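Local atomic coordinates of berberine bridge enzyme-like 28 (Arabidopsis thaliana, PDB entry 5D79), a protein that is a secreted FAD-containing oxidoreductase of the berberine bridge enzyme-like family, involved in adaptation to salt stress. Residues 112-116 with 472-477. Sequence-based numbering, arbitrary orientation.
Sequences CYEGL and NFKDMD. With FAD (flavin-adenine dinucleotide), chain E.
A buried carboxylate oxygen, OE2 of Glu-114, is gripped by two partners. One is the backbone N of Met-476, 2.9 Å from Glu-114 OE2, in a bond of 160° that arrives from above the carboxylate plane. The other is Lys-366, which forms a salt bridge to it. Asp-475 shares Lys-366 through OD1, and Lys-368 holds its OD2. Asp-475 OD1 also accepts from Asp-477 N, which makes an Asx turn. In Glu-114, chi1 sets CG against Lys-474 O, and the bend at chi2 (-83°) brings CD to 3.3 Å from Met-476 CG.

Lys-474 reaches past Leu-116 and the sulfur of Cys-112 to the cofactor. Its NZ donates to the ribose hydroxyl O3B of FAD at 2.7 Å, and its CD lies 3.7 Å from Leu-116 CD1. Cys-112 N donates to the phosphate oxygen O1A. Asn-472 OD1 accepts from ribityl O4' of FAD, while its ND2 bonds to Tyr-470 OH. The rings of Tyr-113 and Phe-473 run alongside each other, tilted by 28° and so far offset that they hardly overlap. Phe-473 CA sits over one face of the tyrosine, a CH-pi contact 4.2 Å from the centroid of the Tyr-113 ring. Tyr-113 OH is hydrogen-bonded to Gln-428, and FAD C9 lies at the ring edge. A water accepts from Tyr-113 N and Lys-474 N and donates to Asn-472 O, 2.6 Å from the water.

The contact joins the FAD-binding PCMH-type region to the C-terminal berberine-like region. It lies just after His-111, the residue to which the flavin can be covalently joined, though not in this structure. Both segments line the FAD pocket. Lys-366 and Lys-368 probably offset the closely placed Glu-114 and Asp-475 carboxylates, favouring their ionised forms.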
loop_
_atom_site.group_PDB
_atom_site.type_symbol
_atom_site.label_atom_id
_atom_site.label_comp_id
_atom_site.label_asym_id
_atom_site.label_seq_id
_atom_site.Cartn_x
_atom_site.Cartn_y
_atom_site.Cartn_z
ATOM N N CYS A 112 7.021 -2.519 2.117
ATOM C CA CYS A 112 6.339 -3.686 2.687
ATOM C C CYS A 112 6.336 -3.629 4.204
ATOM O O CYS A 112 7.385 -3.564 4.842
ATOM C CB CYS A 112 6.981 -5.003 2.230
ATOM S SG CYS A 112 5.987 -6.506 2.575
ATOM N N TYR A 113 5.136 -3.671 4.767
ATOM C CA TYR A 113 4.919 -3.501 6.200
ATOM C C TYR A 113 5.708 -4.488 7.073
ATOM O O TYR A 113 6.022 -4.192 8.228
ATOM C CB TYR A 113 3.417 -3.596 6.487
ATOM C CG TYR A 113 2.741 -2.246 6.509
ATOM C CD1 TYR A 113 3.113 -1.246 5.615
ATOM C CD2 TYR A 113 1.741 -1.966 7.433
ATOM C CE1 TYR A 113 2.505 0.005 5.645
ATOM C CE2 TYR A 113 1.118 -0.722 7.470
ATOM C CZ TYR A 113 1.509 0.264 6.576
ATOM O OH TYR A 113 0.897 1.489 6.619
ATOM N N GLU A 114 6.041 -5.644 6.510
ATOM C CA GLU A 114 6.824 -6.649 7.228
ATOM C C GLU A 114 8.184 -6.896 6.571
ATOM O O GLU A 114 8.875 -7.861 6.904
ATOM C CB GLU A 114 6.043 -7.974 7.321
ATOM C CG GLU A 114 4.728 -7.911 8.119
ATOM C CD GLU A 114 4.916 -8.032 9.640
ATOM O OE1 GLU A 114 6.065 -7.913 10.135
ATOM O OE2 GLU A 114 3.902 -8.253 10.342
ATOM N N GLY A 115 8.556 -6.041 5.626
ATOM C CA GLY A 115 9.844 -6.163 4.960
ATOM C C GLY A 115 10.049 -7.390 4.085
ATOM O O GLY A 115 11.186 -7.787 3.849
ATOM N N LEU A 116 8.964 -7.973 3.574
ATOM C CA LEU A 116 9.037 -9.259 2.870
ATOM C C LEU A 116 9.555 -9.166 1.445
ATOM O O LEU A 116 9.650 -10.186 0.760
ATOM C CB LEU A 116 7.669 -9.935 2.843
ATOM C CG LEU A 116 7.117 -10.406 4.179
ATOM C CD1 LEU A 116 5.925 -11.305 3.945
ATOM C CD2 LEU A 116 8.197 -11.110 4.989
ATOM N N ASN A 472 -2.061 -4.724 1.315
ATOM C CA ASN A 472 -0.992 -3.731 1.240
ATOM C C ASN A 472 -0.507 -3.321 2.632
ATOM O O ASN A 472 0.549 -2.715 2.772
ATOM C CB ASN A 472 -1.439 -2.499 0.444
ATOM C CG ASN A 472 -1.060 -2.586 -1.027
ATOM O OD1 ASN A 472 -0.180 -3.353 -1.409
ATOM N ND2 ASN A 472 -1.715 -1.792 -1.852
ATOM N N PHE A 473 -1.276 -3.658 3.663
ATOM C CA PHE A 473 -0.781 -3.552 5.039
ATOM C C PHE A 473 -0.452 -4.963 5.558
ATOM O O PHE A 473 -1.163 -5.489 6.410
ATOM C CB PHE A 473 -1.808 -2.864 5.965
ATOM C CG PHE A 473 -2.144 -1.431 5.584
ATOM C CD1 PHE A 473 -1.193 -0.593 5.009
ATOM C CD2 PHE A 473 -3.423 -0.921 5.803
ATOM C CE1 PHE A 473 -1.510 0.730 4.661
ATOM C CE2 PHE A 473 -3.750 0.390 5.451
ATOM C CZ PHE A 473 -2.791 1.216 4.882
ATOM N N LYS A 474 0.604 -5.581 5.031
ATOM C CA LYS A 474 0.948 -6.959 5.402
ATOM C C LYS A 474 1.152 -7.133 6.915
ATOM O O LYS A 474 1.841 -6.336 7.559
ATOM C CB LYS A 474 2.207 -7.432 4.656
ATOM C CG LYS A 474 1.942 -8.350 3.465
ATOM C CD LYS A 474 3.229 -9.018 3.014
ATOM C CE LYS A 474 3.262 -9.241 1.501
ATOM N NZ LYS A 474 4.640 -9.601 1.034
ATOM N N ASP A 475 0.541 -8.181 7.468
ATOM C CA ASP A 475 0.576 -8.430 8.902
ATOM C C ASP A 475 0.767 -9.932 9.197
ATOM O O ASP A 475 -0.156 -10.740 9.082
ATOM C CB ASP A 475 -0.707 -7.885 9.548
ATOM C CG ASP A 475 -0.683 -7.947 11.070
ATOM O OD1 ASP A 475 0.397 -8.187 11.675
ATOM O OD2 ASP A 475 -1.769 -7.746 11.658
ATOM N N MET A 476 1.989 -10.292 9.570
ATOM C CA MET A 476 2.324 -11.672 9.916
ATOM C C MET A 476 1.530 -12.183 11.104
ATOM O O MET A 476 1.413 -13.394 11.303
ATOM C CB MET A 476 3.814 -11.784 10.223
ATOM C CG MET A 476 4.678 -11.326 9.093
ATOM S SD MET A 476 4.580 -12.547 7.802
ATOM C CE MET A 476 6.069 -13.464 8.208
ATOM N N ASP A 477 1.008 -11.251 11.897
ATOM C CA ASP A 477 0.230 -11.581 13.087
ATOM C C ASP A 477 -1.123 -12.199 12.743
ATOM O O ASP A 477 -1.753 -12.810 13.605
ATOM C CB ASP A 477 0.028 -10.341 13.967
ATOM C CG ASP A 477 1.307 -9.907 14.671
ATOM O OD1 ASP A 477 2.299 -10.679 14.654
ATOM O OD2 ASP A 477 1.312 -8.800 15.256
HETATM P PA FAD E . 7.857 -3.332 -1.706
HETATM O O1A FAD E . 8.385 -3.752 -0.358
HETATM O O2A FAD E . 8.954 -3.061 -2.709
HETATM O O5B FAD E . 6.812 -4.441 -2.245
HETATM C C5B FAD E . 5.800 -4.972 -1.401
HETATM C C4B FAD E . 5.303 -6.347 -1.867
HETATM O O4B FAD E . 5.034 -6.302 -3.256
HETATM C C3B FAD E . 6.355 -7.423 -1.638
HETATM O O3B FAD E . 5.758 -8.652 -1.279
HETATM C C2B FAD E . 7.039 -7.520 -2.990
HETATM O O2B FAD E . 7.596 -8.801 -3.227
HETATM C C1B FAD E . 5.926 -7.145 -3.964
HETATM N N9A FAD E . 6.392 -6.485 -5.203
HETATM C C8A FAD E . 6.985 -5.252 -5.357
HETATM N N7A FAD E . 7.224 -5.052 -6.679
HETATM C C5A FAD E . 6.794 -6.134 -7.371
HETATM C C6A FAD E . 6.790 -6.468 -8.725
HETATM N N6A FAD E . 7.052 -5.554 -9.653
HETATM N N1A FAD E . 6.265 -7.680 -9.129
HETATM C C2A FAD E . 5.741 -8.551 -8.200
HETATM N N3A FAD E . 5.753 -8.217 -6.860
HETATM C C4A FAD E . 6.266 -7.034 -6.451
HETATM N N1 FAD E . -1.010 1.783 0.900
HETATM C C2 FAD E . -2.239 2.320 0.558
HETATM O O2 FAD E . -2.919 1.809 -0.340
HETATM N N3 FAD E . -2.695 3.454 1.220
HETATM C C4 FAD E . -1.945 4.054 2.219
HETATM O O4 FAD E . -2.328 5.121 2.702
HETATM C C4X FAD E . -0.698 3.522 2.545
HETATM N N5 FAD E . 0.141 4.167 3.441
HETATM C C5X FAD E . 1.476 3.796 3.513
HETATM C C6 FAD E . 2.405 4.570 4.207
HETATM C C7 FAD E . 3.745 4.180 4.277
HETATM C C7M FAD E . 4.732 5.015 5.036
HETATM C C8 FAD E . 4.174 3.031 3.611
HETATM C C8M FAD E . 5.601 2.575 3.690
HETATM C C9 FAD E . 3.247 2.257 2.921
HETATM C C9A FAD E . 1.893 2.607 2.912
HETATM N N10 FAD E . 0.959 1.820 2.256
HETATM C C10 FAD E . -0.228 2.399 1.853
HETATM C "C1'" FAD E . 1.267 0.394 1.920
HETATM C "C2'" FAD E . 1.904 0.214 0.555
HETATM O "O2'" FAD E . 0.965 0.554 -0.441
HETATM C "C3'" FAD E . 2.338 -1.242 0.438
HETATM O "O3'" FAD E . 3.363 -1.478 1.380
HETATM C "C4'" FAD E . 2.899 -1.564 -0.925
HETATM O "O4'" FAD E . 2.790 -2.942 -1.170
HETATM C "C5'" FAD E . 4.376 -1.237 -0.948
HETATM O "O5'" FAD E . 4.811 -1.208 -2.288
HETATM P P FAD E . 6.375 -0.971 -2.550
HETATM O O1P FAD E . 6.702 -1.260 -3.991
HETATM O O2P FAD E . 6.779 0.432 -2.170
HETATM O O3P FAD E . 6.977 -2.003 -1.466
HETATM O O HOH W 1 2.606 -4.265 3.219
#